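Local coordinates for general stress protein 26 (Bacillus anthracis, PDB 3EC6), which is of unknown function but binds flavin-adenine dinucleotide in a fold of the pyridoxamine 5'-phosphate oxidase type, consistent with a flavin-dependent redox role under stress, at residues A[8-11]-A[12-15]; A[51-54]-A[55-59]; A[90-93]-A[94-97]; A[97-100]-A[101-104]. All blocks are in the same frame, centred on the assembly; numbering follows the deposited sequence. Where two conformers were deposited one is given.

Contact 1. Residues A[8-11]-A[12-15]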
loop_
_atom_site.group_PDB
_atom_site.type_symbol
_atom_site.label_atom_id
_atom_site.label_comp_id
_atom_site.label_asym_id
_atom_site.label_seq_id
_atom_site.Cartn_x
_atom_site.Cartn_y
_atom_site.Cartn_z
ATOM N N ILE A 8 -7.578 -11.000 14.449
ATOM C CA ILE A 8 -7.366 -9.592 14.059
ATOM C C ILE A 8 -6.569 -8.810 15.082
ATOM O O ILE A 8 -5.643 -8.101 14.752
ATOM C CB ILE A 8 -8.738 -8.874 13.711
ATOM C CG1 ILE A 8 -9.314 -9.522 12.446
ATOM C CG2 ILE A 8 -8.508 -7.370 13.534
ATOM C CD1 ILE A 8 -10.767 -9.196 12.204
ATOM N N THR A 9 -6.915 -8.963 16.360
ATOM C CA THR A 9 -6.200 -8.279 17.424
ATOM C C THR A 9 -4.694 -8.659 17.492
ATOM O O THR A 9 -3.852 -7.758 17.724
ATOM C CB THR A 9 -6.875 -8.550 18.781
ATOM O OG1 THR A 9 -8.232 -8.080 18.731
ATOM C CG2 THR A 9 -6.155 -7.797 19.854
ATOM N N THR A 10 -4.441 -9.937 17.232
ATOM C CA THR A 10 -3.096 -10.550 17.133
ATOM C C THR A 10 -2.281 -9.749 16.103
ATOM O O THR A 10 -1.141 -9.301 16.379
ATOM C CB THR A 10 -3.199 -12.047 16.749
ATOM O OG1 THR A 10 -3.872 -12.799 17.784
ATOM C CG2 THR A 10 -1.840 -12.655 16.496
ATOM N N ILE A 11 -2.905 -9.509 14.938
ATOM C CA ILE A 11 -2.237 -8.753 13.880
ATOM C C ILE A 11 -2.021 -7.339 14.317
ATOM O O ILE A 11 -0.914 -6.805 14.209
ATOM C CB ILE A 11 -2.991 -8.836 12.511
ATOM C CG1 ILE A 11 -3.015 -10.277 11.971
ATOM C CG2 ILE A 11 -2.348 -7.906 11.484
ATOM C CD1 ILE A 11 -1.638 -10.838 11.632
ATOM N N ILE A 12 -3.080 -6.684 14.795
ATOM C CA ILE A 12 -2.984 -5.330 15.267
ATOM C C ILE A 12 -1.962 -5.222 16.469
ATOM O O ILE A 12 -1.338 -4.199 16.604
ATOM C CB ILE A 12 -4.407 -4.741 15.568
ATOM C CG1 ILE A 12 -5.223 -4.608 14.269
ATOM C CG2 ILE A 12 -4.360 -3.345 16.232
ATOM C CD1 ILE A 12 -6.728 -4.517 14.603
ATOM N N GLN A 13 -1.774 -6.286 17.258
ATOM C CA GLN A 13 -0.878 -6.227 18.443
ATOM C C GLN A 13 0.567 -6.572 18.079
ATOM O O GLN A 13 1.464 -6.498 18.949
ATOM C CB GLN A 13 -1.381 -7.130 19.590
ATOM C CG GLN A 13 -1.137 -8.642 19.363
ATOM C CD GLN A 13 -1.789 -9.573 20.424
ATOM O OE1 GLN A 13 -1.467 -10.783 20.504
ATOM N NE2 GLN A 13 -2.710 -9.009 21.232
ATOM N N GLY A 14 0.787 -6.961 16.811
ATOM C CA GLY A 14 2.129 -7.350 16.342
ATOM C C GLY A 14 2.940 -6.183 15.790
ATOM O O GLY A 14 2.872 -5.037 16.313
ATOM N N GLN A 15 3.731 -6.437 14.750
ATOM C CA GLN A 15 4.537 -5.314 14.221
ATOM C C GLN A 15 3.696 -4.130 13.748
ATOM O O GLN A 15 2.583 -4.266 13.284
ATOM C CB GLN A 15 5.600 -5.728 13.178
ATOM C CG GLN A 15 6.889 -4.819 13.209
ATOM C CD GLN A 15 6.874 -3.640 12.180
ATOM O OE1 GLN A 15 7.312 -2.512 12.481
ATOM N NE2 GLN A 15 6.380 -3.913 10.978
#

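Contact 2. Residues A[51-54]-A[55-59]. With FAD (flavin-adenine dinucleotide), chain B.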
loop_
_atom_site.group_PDB
_atom_site.type_symbol
_atom_site.label_atom_id
_atom_site.label_comp_id
_atom_site.label_asym_id
_atom_site.label_seq_id
_atom_site.Cartn_x
_atom_site.Cartn_y
_atom_site.Cartn_z
ATOM N N LYS A 51 0.701 15.619 3.258
ATOM C CA LYS A 51 -0.246 15.492 2.165
ATOM C C LYS A 51 -1.314 14.451 2.486
ATOM O O LYS A 51 -2.414 14.576 2.020
ATOM C CB LYS A 51 0.448 15.208 0.828
ATOM C CG LYS A 51 1.187 16.405 0.245
ATOM C CD LYS A 51 2.052 15.891 -0.941
ATOM C CE LYS A 51 3.222 16.815 -1.274
ATOM N NZ LYS A 51 2.734 18.120 -1.790
ATOM N N LYS A 52 -0.993 13.451 3.309
ATOM C CA LYS A 52 -2.026 12.473 3.691
ATOM C C LYS A 52 -3.137 13.173 4.449
ATOM O O LYS A 52 -4.291 12.822 4.323
ATOM C CB LYS A 52 -1.458 11.363 4.576
ATOM C CG LYS A 52 -0.335 10.575 3.953
ATOM C CD LYS A 52 -0.777 9.877 2.651
ATOM C CE LYS A 52 -1.009 8.435 2.809
ATOM N NZ LYS A 52 -1.513 7.851 1.540
ATOM N N ILE A 53 -2.781 14.192 5.224
ATOM C CA ILE A 53 -3.802 14.961 5.907
ATOM C C ILE A 53 -4.648 15.736 4.915
ATOM O O ILE A 53 -5.857 15.759 5.044
ATOM C CB ILE A 53 -3.191 15.903 6.987
ATOM C CG1 ILE A 53 -2.344 15.145 8.041
ATOM C CG2 ILE A 53 -4.278 16.777 7.621
ATOM C CD1 ILE A 53 -3.055 14.127 8.867
ATOM N N THR A 54 -4.028 16.387 3.909
ATOM C CA THR A 54 -4.797 17.044 2.866
ATOM C C THR A 54 -5.691 16.079 2.079
ATOM O O THR A 54 -6.819 16.437 1.728
ATOM C CB THR A 54 -3.843 17.773 1.896
ATOM O OG1 THR A 54 -3.054 18.665 2.691
ATOM C CG2 THR A 54 -4.614 18.595 0.833
ATOM N N ASP A 55 -5.162 14.872 1.823
ATOM C CA ASP A 55 -5.928 13.829 1.108
ATOM C C ASP A 55 -7.200 13.594 1.895
ATOM O O ASP A 55 -8.305 13.666 1.323
ATOM C CB ASP A 55 -5.200 12.490 1.009
ATOM C CG ASP A 55 -4.000 12.521 0.126
ATOM O OD1 ASP A 55 -3.835 13.481 -0.686
ATOM O OD2 ASP A 55 -3.219 11.569 0.230
ATOM N N ILE A 56 -7.006 13.310 3.195
ATOM C CA ILE A 56 -8.120 12.904 4.096
ATOM C C ILE A 56 -9.097 14.069 4.142
ATOM O O ILE A 56 -10.289 13.863 4.079
ATOM C CB ILE A 56 -7.633 12.375 5.485
ATOM C CG1 ILE A 56 -6.924 11.014 5.300
ATOM C CG2 ILE A 56 -8.764 12.270 6.563
ATOM C CD1 ILE A 56 -6.139 10.527 6.502
ATOM N N GLU A 57 -8.577 15.293 4.259
ATOM C CA GLU A 57 -9.400 16.517 4.137
ATOM C C GLU A 57 -10.314 16.524 2.920
ATOM O O GLU A 57 -11.428 17.072 2.958
ATOM C CB GLU A 57 -8.520 17.792 4.115
ATOM C CG GLU A 57 -7.899 18.192 5.441
ATOM C CD GLU A 57 -6.827 19.290 5.304
ATOM O OE1 GLU A 57 -6.761 19.958 4.260
ATOM O OE2 GLU A 57 -6.082 19.510 6.267
ATOM N N ASN A 58 -9.857 15.943 1.813
ATOM C CA ASN A 58 -10.649 15.923 0.566
ATOM C C ASN A 58 -11.557 14.654 0.312
ATOM O O ASN A 58 -12.601 14.686 -0.334
ATOM C CB ASN A 58 -9.690 16.225 -0.609
ATOM C CG ASN A 58 -9.210 17.698 -0.601
ATOM O OD1 ASN A 58 -10.025 18.636 -0.806
ATOM N ND2 ASN A 58 -7.918 17.916 -0.349
ATOM N N ASN A 59 -11.181 13.552 0.927
ATOM C CA ASN A 59 -11.947 12.340 0.797
ATOM C C ASN A 59 -11.555 11.540 2.012
ATOM O O ASN A 59 -10.411 11.152 2.160
ATOM C CB ASN A 59 -11.546 11.574 -0.501
ATOM C CG ASN A 59 -12.325 10.285 -0.701
ATOM O OD1 ASN A 59 -12.737 9.617 0.259
ATOM N ND2 ASN A 59 -12.448 9.853 -1.946
HETATM P PA FAD B . 4.422 14.298 2.291
HETATM O O1A FAD B . 3.357 15.298 2.716
HETATM O O2A FAD B . 5.776 14.535 2.936
HETATM O O5B FAD B . 4.738 14.387 0.685
HETATM C C5B FAD B . 5.558 13.377 0.149
HETATM C C4B FAD B . 4.689 12.742 -0.918
HETATM O O4B FAD B . 4.580 13.671 -2.017
HETATM C C3B FAD B . 5.329 11.448 -1.410
HETATM O O3B FAD B . 4.692 10.310 -0.832
HETATM C C2B FAD B . 5.240 11.591 -2.930
HETATM O O2B FAD B . 4.063 10.970 -3.418
HETATM C C1B FAD B . 5.145 13.096 -3.185
HETATM N N9A FAD B . 6.485 13.692 -3.416
HETATM C C8A FAD B . 7.682 13.210 -2.936
HETATM N N7A FAD B . 8.684 14.015 -3.368
HETATM C C5A FAD B . 8.153 15.011 -4.101
HETATM C C6A FAD B . 8.757 16.081 -4.759
HETATM N N6A FAD B . 10.084 16.056 -4.954
HETATM N N1A FAD B . 7.945 16.955 -5.464
HETATM C C2A FAD B . 6.565 16.766 -5.504
HETATM N N3A FAD B . 5.976 15.693 -4.841
HETATM C C4A FAD B . 6.768 14.828 -4.146
HETATM N N1 FAD B . 5.676 9.160 8.380
HETATM C C2 FAD B . 4.869 9.619 9.400
HETATM O O2 FAD B . 4.570 10.815 9.341
HETATM N N3 FAD B . 4.395 8.775 10.377
HETATM C C4 FAD B . 4.757 7.445 10.391
HETATM O O4 FAD B . 4.317 6.681 11.298
HETATM C C4X FAD B . 5.636 6.965 9.399
HETATM N N5 FAD B . 6.013 5.632 9.422
HETATM C C5X FAD B . 6.882 5.178 8.440
HETATM C C6 FAD B . 7.266 3.824 8.506
HETATM C C7 FAD B . 8.114 3.362 7.494
HETATM C C7M FAD B . 8.542 1.915 7.555
HETATM C C8 FAD B . 8.563 4.214 6.462
HETATM C C8M FAD B . 9.465 3.728 5.337
HETATM C C9 FAD B . 8.129 5.544 6.387
HETATM C C9A FAD B . 7.287 6.038 7.402
HETATM N N10 FAD B . 6.866 7.362 7.361
HETATM C C10 FAD B . 6.050 7.832 8.389
HETATM C "C1'" FAD B . 7.153 8.297 6.233
HETATM C "C2'" FAD B . 6.022 8.385 5.197
HETATM O "O2'" FAD B . 5.761 7.106 4.612
HETATM C "C3'" FAD B . 6.492 9.312 4.074
HETATM O "O3'" FAD B . 6.820 10.569 4.690
HETATM C "C4'" FAD B . 5.418 9.504 3.012
HETATM O "O4'" FAD B . 5.946 10.155 1.812
HETATM C "C5'" FAD B . 4.258 10.346 3.572
HETATM O "O5'" FAD B . 3.306 10.560 2.540
HETATM P P FAD B . 2.682 12.045 2.501
HETATM O O1P FAD B . 1.898 12.272 1.213
HETATM O O2P FAD B . 1.998 12.419 3.785
HETATM O O3P FAD B . 4.108 12.770 2.444
#

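Contact 3. Residues A[90-93]-A[94-97]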
loop_
_atom_site.group_PDB
_atom_site.type_symbol
_atom_site.label_atom_id
_atom_site.label_comp_id
_atom_site.label_asym_id
_atom_site.label_seq_id
_atom_site.Cartn_x
_atom_site.Cartn_y
_atom_site.Cartn_z
ATOM N N SER A 90 -4.626 15.123 23.565
ATOM C CA SER A 90 -3.313 15.024 24.228
ATOM C C SER A 90 -3.067 13.670 24.868
ATOM O O SER A 90 -1.941 13.177 24.843
ATOM C CB SER A 90 -3.142 16.112 25.284
ATOM O OG SER A 90 -3.147 17.384 24.675
ATOM N N THR A 91 -4.118 13.061 25.416
ATOM C CA THR A 91 -3.973 11.759 26.081
ATOM C C THR A 91 -3.552 10.693 25.065
ATOM O O THR A 91 -2.597 9.964 25.320
ATOM C CB THR A 91 -5.242 11.339 26.828
ATOM O OG1 THR A 91 -5.501 12.318 27.839
ATOM C CG2 THR A 91 -5.070 9.942 27.525
ATOM N N LEU A 92 -4.219 10.643 23.904
ATOM C CA LEU A 92 -3.815 9.664 22.894
ATOM C C LEU A 92 -2.451 10.002 22.311
ATOM O O LEU A 92 -1.627 9.107 22.104
ATOM C CB LEU A 92 -4.846 9.513 21.758
ATOM C CG LEU A 92 -6.148 8.907 22.205
ATOM C CD1 LEU A 92 -7.223 9.069 21.065
ATOM C CD2 LEU A 92 -5.956 7.463 22.605
ATOM N N LYS A 93 -2.174 11.291 22.064
ATOM C CA LYS A 93 -0.870 11.661 21.503
ATOM C C LYS A 93 0.274 11.216 22.452
ATOM O O LYS A 93 1.297 10.697 22.011
ATOM C CB LYS A 93 -0.793 13.184 21.253
ATOM C CG LYS A 93 -1.521 13.521 19.940
ATOM C CD LYS A 93 -1.788 14.981 19.764
ATOM C CE LYS A 93 -0.624 15.741 20.058
ATOM N NZ LYS A 93 -1.030 17.212 20.225
ATOM N N ASN A 94 0.088 11.450 23.747
ATOM C CA ASN A 94 1.113 11.077 24.717
ATOM C C ASN A 94 1.190 9.564 24.878
ATOM O O ASN A 94 2.280 9.017 25.070
ATOM C CB ASN A 94 0.846 11.763 26.065
ATOM C CG ASN A 94 1.028 13.274 26.002
ATOM O OD1 ASN A 94 1.742 13.774 25.170
ATOM N ND2 ASN A 94 0.384 14.001 26.925
ATOM N N LYS A 95 0.053 8.882 24.739
ATOM C CA LYS A 95 0.008 7.420 24.862
ATOM C C LYS A 95 0.861 6.737 23.803
ATOM O O LYS A 95 1.647 5.832 24.086
ATOM C CB LYS A 95 -1.454 6.931 24.809
ATOM C CG LYS A 95 -1.622 5.429 24.919
ATOM C CD LYS A 95 -3.140 5.082 24.986
ATOM C CE LYS A 95 -3.365 3.602 24.847
ATOM N NZ LYS A 95 -4.795 3.321 25.288
ATOM N N PHE A 96 0.757 7.217 22.574
ATOM C CA PHE A 96 1.389 6.542 21.435
ATOM C C PHE A 96 2.788 7.072 21.176
ATOM O O PHE A 96 3.494 6.480 20.376
ATOM C CB PHE A 96 0.514 6.661 20.160
ATOM C CG PHE A 96 -0.830 6.047 20.333
ATOM C CD1 PHE A 96 -0.952 4.815 20.956
ATOM C CD2 PHE A 96 -1.964 6.690 19.822
ATOM C CE1 PHE A 96 -2.215 4.205 21.107
ATOM C CE2 PHE A 96 -3.240 6.101 19.975
ATOM C CZ PHE A 96 -3.360 4.891 20.628
ATOM N N TRP A 97 3.158 8.197 21.798
ATOM C CA TRP A 97 4.472 8.799 21.518
ATOM C C TRP A 97 5.603 7.796 21.746
ATOM O O TRP A 97 5.585 7.049 22.719
ATOM C CB TRP A 97 4.727 10.066 22.341
ATOM C CG TRP A 97 6.124 10.532 22.046
ATOM C CD1 TRP A 97 7.244 10.312 22.817
ATOM C CD2 TRP A 97 6.568 11.249 20.868
ATOM N NE1 TRP A 97 8.345 10.849 22.180
ATOM C CE2 TRP A 97 7.960 11.435 21.000
ATOM C CE3 TRP A 97 5.916 11.778 19.740
ATOM C CZ2 TRP A 97 8.724 12.096 20.023
ATOM C CZ3 TRP A 97 6.681 12.459 18.774
ATOM C CH2 TRP A 97 8.068 12.613 18.941
#

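Contact 4. Residues A[97-100]-A[101-104]. With FAD (flavin-adenine dinucleotide), chain B; SO4 (sulfate ion), chain C.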
loop_
_atom_site.group_PDB
_atom_site.type_symbol
_atom_site.label_atom_id
_atom_site.label_comp_id
_atom_site.label_asym_id
_atom_site.label_seq_id
_atom_site.Cartn_x
_atom_site.Cartn_y
_atom_site.Cartn_z
ATOM N N TRP A 97 3.158 8.197 21.798
ATOM C CA TRP A 97 4.472 8.799 21.518
ATOM C C TRP A 97 5.603 7.796 21.746
ATOM O O TRP A 97 5.585 7.049 22.719
ATOM C CB TRP A 97 4.727 10.066 22.341
ATOM C CG TRP A 97 6.124 10.532 22.046
ATOM C CD1 TRP A 97 7.244 10.312 22.817
ATOM C CD2 TRP A 97 6.568 11.249 20.868
ATOM N NE1 TRP A 97 8.345 10.849 22.180
ATOM C CE2 TRP A 97 7.960 11.435 21.000
ATOM C CE3 TRP A 97 5.916 11.778 19.740
ATOM C CZ2 TRP A 97 8.724 12.096 20.023
ATOM C CZ3 TRP A 97 6.681 12.459 18.774
ATOM C CH2 TRP A 97 8.068 12.613 18.941
ATOM N N ASN A 98 6.597 7.778 20.869
ATOM C CA ASN A 98 7.791 6.947 21.096
ATOM C C ASN A 98 8.900 7.491 20.217
ATOM O O ASN A 98 8.608 8.283 19.295
ATOM C CB ASN A 98 7.523 5.464 20.811
ATOM C CG ASN A 98 7.257 5.201 19.367
ATOM O OD1 ASN A 98 8.184 4.954 18.583
ATOM N ND2 ASN A 98 5.995 5.346 18.957
ATOM N N ASN A 99 10.124 7.057 20.435
ATOM C CA ASN A 99 11.258 7.750 19.780
ATOM C C ASN A 99 11.378 7.456 18.272
ATOM O O ASN A 99 12.060 8.189 17.552
ATOM C CB ASN A 99 12.574 7.505 20.525
ATOM C CG ASN A 99 12.603 8.228 21.894
ATOM O OD1 ASN A 99 11.811 9.176 22.139
ATOM N ND2 ASN A 99 13.514 7.805 22.768
ATOM N N SER A 100 10.695 6.413 17.761
ATOM C CA SER A 100 10.763 6.206 16.333
ATOM C C SER A 100 10.145 7.381 15.592
ATOM O O SER A 100 10.563 7.688 14.452
ATOM C CB SER A 100 10.041 4.920 15.923
ATOM O OG SER A 100 10.602 3.838 16.680
ATOM N N LEU A 101 9.190 8.051 16.263
ATOM C CA LEU A 101 8.506 9.213 15.631
ATOM C C LEU A 101 9.401 10.444 15.473
ATOM O O LEU A 101 9.023 11.408 14.781
ATOM C CB LEU A 101 7.206 9.549 16.353
ATOM C CG LEU A 101 6.214 8.387 16.489
ATOM C CD1 LEU A 101 5.058 8.894 17.380
ATOM C CD2 LEU A 101 5.706 8.047 15.087
ATOM N N LYS A 102 10.599 10.418 16.062
ATOM C CA LYS A 102 11.518 11.562 16.020
ATOM C C LYS A 102 12.035 11.805 14.592
ATOM O O LYS A 102 12.607 12.840 14.315
ATOM C CB LYS A 102 12.678 11.401 17.046
ATOM C CG LYS A 102 12.196 11.663 18.442
ATOM C CD LYS A 102 13.327 11.565 19.483
ATOM C CE LYS A 102 14.277 12.804 19.530
ATOM N NZ LYS A 102 13.635 14.208 19.303
ATOM N N ARG A 103 11.789 10.849 13.695
ATOM C CA ARG A 103 12.122 11.055 12.301
ATOM C C ARG A 103 11.261 12.140 11.721
ATOM O O ARG A 103 11.679 12.832 10.769
ATOM C CB ARG A 103 11.891 9.772 11.485
ATOM C CG ARG A 103 12.852 8.661 11.861
ATOM C CD ARG A 103 12.403 7.337 11.207
ATOM N NE ARG A 103 13.411 6.282 11.368
ATOM C CZ ARG A 103 13.535 5.499 12.425
ATOM N NH1 ARG A 103 12.747 5.631 13.502
ATOM N NH2 ARG A 103 14.474 4.559 12.413
ATOM N N TRP A 104 10.036 12.262 12.239
ATOM C CA TRP A 104 9.049 13.153 11.591
ATOM C C TRP A 104 8.510 14.263 12.487
ATOM O O TRP A 104 7.885 15.186 11.965
ATOM C CB TRP A 104 7.855 12.323 11.065
ATOM C CG TRP A 104 8.345 11.197 10.200
ATOM C CD1 TRP A 104 8.866 11.293 8.918
ATOM C CD2 TRP A 104 8.409 9.827 10.564
ATOM N NE1 TRP A 104 9.228 10.028 8.472
ATOM C CE2 TRP A 104 8.990 9.121 9.469
ATOM C CE3 TRP A 104 8.056 9.122 11.717
ATOM C CZ2 TRP A 104 9.198 7.711 9.509
ATOM C CZ3 TRP A 104 8.274 7.709 11.765
ATOM C CH2 TRP A 104 8.845 7.041 10.659
HETATM P PA FAD B . 4.422 14.298 2.291
HETATM O O1A FAD B . 3.357 15.298 2.716
HETATM O O2A FAD B . 5.776 14.535 2.936
HETATM O O5B FAD B . 4.738 14.387 0.685
HETATM C C5B FAD B . 5.558 13.377 0.149
HETATM C C4B FAD B . 4.689 12.742 -0.918
HETATM O O4B FAD B . 4.580 13.671 -2.017
HETATM C C3B FAD B . 5.329 11.448 -1.410
HETATM O O3B FAD B . 4.692 10.310 -0.832
HETATM C C2B FAD B . 5.240 11.591 -2.930
HETATM O O2B FAD B . 4.063 10.970 -3.418
HETATM C C1B FAD B . 5.145 13.096 -3.185
HETATM N N9A FAD B . 6.485 13.692 -3.416
HETATM C C8A FAD B . 7.682 13.210 -2.936
HETATM N N7A FAD B . 8.684 14.015 -3.368
HETATM C C5A FAD B . 8.153 15.011 -4.101
HETATM C C6A FAD B . 8.757 16.081 -4.759
HETATM N N6A FAD B . 10.084 16.056 -4.954
HETATM N N1A FAD B . 7.945 16.955 -5.464
HETATM C C2A FAD B . 6.565 16.766 -5.504
HETATM N N3A FAD B . 5.976 15.693 -4.841
HETATM C C4A FAD B . 6.768 14.828 -4.146
HETATM N N1 FAD B . 5.676 9.160 8.380
HETATM C C2 FAD B . 4.869 9.619 9.400
HETATM O O2 FAD B . 4.570 10.815 9.341
HETATM N N3 FAD B . 4.395 8.775 10.377
HETATM C C4 FAD B . 4.757 7.445 10.391
HETATM O O4 FAD B . 4.317 6.681 11.298
HETATM C C4X FAD B . 5.636 6.965 9.399
HETATM N N5 FAD B . 6.013 5.632 9.422
HETATM C C5X FAD B . 6.882 5.178 8.440
HETATM C C6 FAD B . 7.266 3.824 8.506
HETATM C C7 FAD B . 8.114 3.362 7.494
HETATM C C7M FAD B . 8.542 1.915 7.555
HETATM C C8 FAD B . 8.563 4.214 6.462
HETATM C C8M FAD B . 9.465 3.728 5.337
HETATM C C9 FAD B . 8.129 5.544 6.387
HETATM C C9A FAD B . 7.287 6.038 7.402
HETATM N N10 FAD B . 6.866 7.362 7.361
HETATM C C10 FAD B . 6.050 7.832 8.389
HETATM C "C1'" FAD B . 7.153 8.297 6.233
HETATM C "C2'" FAD B . 6.022 8.385 5.197
HETATM O "O2'" FAD B . 5.761 7.106 4.612
HETATM C "C3'" FAD B . 6.492 9.312 4.074
HETATM O "O3'" FAD B . 6.820 10.569 4.690
HETATM C "C4'" FAD B . 5.418 9.504 3.012
HETATM O "O4'" FAD B . 5.946 10.155 1.812
HETATM C "C5'" FAD B . 4.258 10.346 3.572
HETATM O "O5'" FAD B . 3.306 10.560 2.540
HETATM P P FAD B . 2.682 12.045 2.501
HETATM O O1P FAD B . 1.898 12.272 1.213
HETATM O O2P FAD B . 1.998 12.419 3.785
HETATM O O3P FAD B . 4.108 12.770 2.444
HETATM S S SO4 C . 13.724 2.743 15.928
HETATM O O1 SO4 C . 13.574 4.199 15.761
HETATM O O2 SO4 C . 14.243 2.185 14.672
HETATM O O3 SO4 C . 14.652 2.451 17.026
HETATM O O4 SO4 C . 12.475 2.078 16.305
#

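Contact 1. Residues A[8-11]-A[12-15]
Ile8 and Ile12, one helical turn apart, run alongside one another and leave the helix in the same direction, with the methyl CG2 of Ile8 3.5 Å from CD1 of Ile12. In Ile12 the branch CG1 stands beside the backbone N (chi1 -66°) and chi2 is near trans, which lays CD1 back along the helix against the Ile8 methyl. Beneath this pair, Ile12 N donates to Ile8 O at 2.9 Å in an almost straight bond (176°).

The helix ends just beyond. Gln13 N reaches Thr9 O and Thr10 O in weak bonds, and Gly14 N donates to Ile11 O at 3.1 Å, a three-residue step that tightens the last turn. Gln13 folds back over the preceding turn: its CG sits between the backbone N and carbonyl carbon (chi1 75°), 3.1 Å from Thr10 O, while NE2 passes 3.9 Å from CG2 of Thr9. The threonine hydroxyls are used within the helix, Thr9 OG1 bonding to Lys5 O and Thr10 OG1 to Glu6 O, which lets β-branched polar residues occupy its outer side.

On the inner side, Ile8, Ile11 and Ile12 rest on Ile78 of strand 77-87, Ile8 also on Ile123 and Ile11 on Tyr125 of strand 113-126, while Phe40 borders Ile8 and Ile12.

Contact 2. Residues A[51-54]-A[55-59]
The N-terminal turn of helix 51-58 forms part of the pyrophosphate site of FAD, and Lys51 and Lys52, which begin it, meet Asp55 and Ile56 one turn on: Asp55 N donates to Lys51 O (2.8 Å) and Ile56 N to Lys52 O (3.0 Å). Near a helix start, backbone N-H groups lack acceptors from a preceding turn; here Lys51 N donates to FAD O1A at 2.7 Å, nearly straight (169°), and Lys52 N to FAD O2P at 3.2 Å. This helix end thus gives each phosphate one N-H, and the helix dipole would probably favour their negative charge. The Lys51 chain runs alongside the adenosine end, its CD 3.5 Å from FAD O5B.

Lys52 bends at chi2 and chi3, carrying its ammonium group inward. There it is buried and bonded to Thr22 OG1, His29 ND1 and Leu20 O, a sensible set of acceptors for a charge away from water. Its CD passes 3.8 Å from Asp55 OD2, but NZ stays 4.3 Å from that oxygen, too far for a salt bridge. Asp55 OD1 instead pairs with Arg24, whose NH2 is hydrogen-bonded to FAD, and OD2 bonds to Thr22, so this carboxylate probably helps to position an arginine of the FAD shell.

The exposed side closes differently. Asn58 lies beside Thr54, and both its N and its ND2 (2.8 Å) make weak bonds to Thr54 O.

Ile53 and Ile56 fix the helix to the sheet, meeting Ile116 of strand 113-126, with Ile86 and Ala84 of strand 77-87 also beneath them; Lys51 and Lys52 both touch Arg24 of strand 17-24.

Contact 3. Residues A[90-93]-A[94-97]
Leu92 and Phe96 supply the apolar part of this helical turn. Their side chains project from the same flank of the helix and keep abreast, with CD2 of Leu92 4.0 Å from CE2 of the Phe96 ring. CG of Phe96 stands beside its own backbone N (chi1 -60°), which brings the ring back along the helix, its CD2 3.3 Å from Leu92 O. Both residues press on Leu115 of strand 113-126, and the ring also meets those of Phe36 and Tyr43, so large hydrophobic groups suit this buried side.

The backbone bonds are those of an α-helix: Asn94 N donates to Ser90 O at 2.9 Å, Lys95 N to Thr91 O at 2.9 Å and Phe96 N to Leu92 O at 3.1 Å. The last, from Trp97 N to Lys93 O, is weak (124°), as the chain leaves helical conformation at Trp97. Lys93 O also accepts from Tyr113 OH, so it has a second donor.

Polar and charged side chains occupy the outer side. Lys95 is fully extended, CG anti to the backbone N (chi1 180°), and its ammonium group forms a salt bridge with Glu38 of strand 27-38.

Taken together, the chemistry is that of an amphipathic helix: apolar packing seats it on the sheet, and the lysine-glutamate pair ties its outer side to the end of strand 27-38.

Contact 4. Residues A[97-100]-A[101-104]
Trp97 and Leu101 run alongside each other with their side chains heading opposite ways, and CB of Leu101 makes an off-centre CH-pi contact, 4.3 Å from the centroid of the Trp97 six-membered ring. Lys102 crosses the same indole obliquely, its CG 3.8 Å from CZ2, while its ammonium group bonds to Leu106 O. Asn98 stands at about a right angle to Leu101. With CG between backbone N and carbonyl carbon (chi1 67°), its OD1 accepts from Ser100 N at 3.0 Å, an Asx turn that starts the 3-10 segment; Leu101 N then donates to Asn98 O and Lys102 N to Asn99 O.

Arg103 reaches back along the turn. Its NH1 gives a bond to Ser100 O (3.1 Å) that lies in both the guanidinium and the carbonyl plane, on a lone pair, and another to sulfate O1 at 2.8 Å. Ser100 OG donates to O4 of the same sulfate at 2.6 Å; this anion, probably from the crystallisation liquor, is consistent with a site that can hold an anion. Trp104 is held between two layers: Arg103 CB lies 3.5 Å above the centre of one ring face, and the flavin lies nearly parallel over the opposite face, with FAD C10 3.3 Å from its plane, offset toward the rim. A broad flat indole matches the flat flavin.

This loop joins helix 90-96 to strand 113-126. Asn98 and Ser100 rest on Met34 of strand 27-38, and Arg103 reaches Asp74 of the second subunit in a salt bridge.

Overall arrangement
All four are local contacts. Contacts 1, 2 and 3 are partly buried, each a short helix with isoleucine, leucine or phenylalanine turned to the antiparallel sheet; contacts 1 and 3 turn polar groups outward, whereas contact 2 also buries a lysine and an aspartate against strand 17-24. Strand 113-126 underlies all three, and strand 77-87 also receives contacts 1 and 2, which lie on opposite sides of the chain's centre. Contact 4 is a 3-10 turn at the surface; it continues contact 3 through their shared Trp97. Contacts 2 and 4 both touch FAD, at different parts of the cofactor: backbone N-H groups meet the phosphates in contact 2, an aromatic face the flavin ring in contact 4.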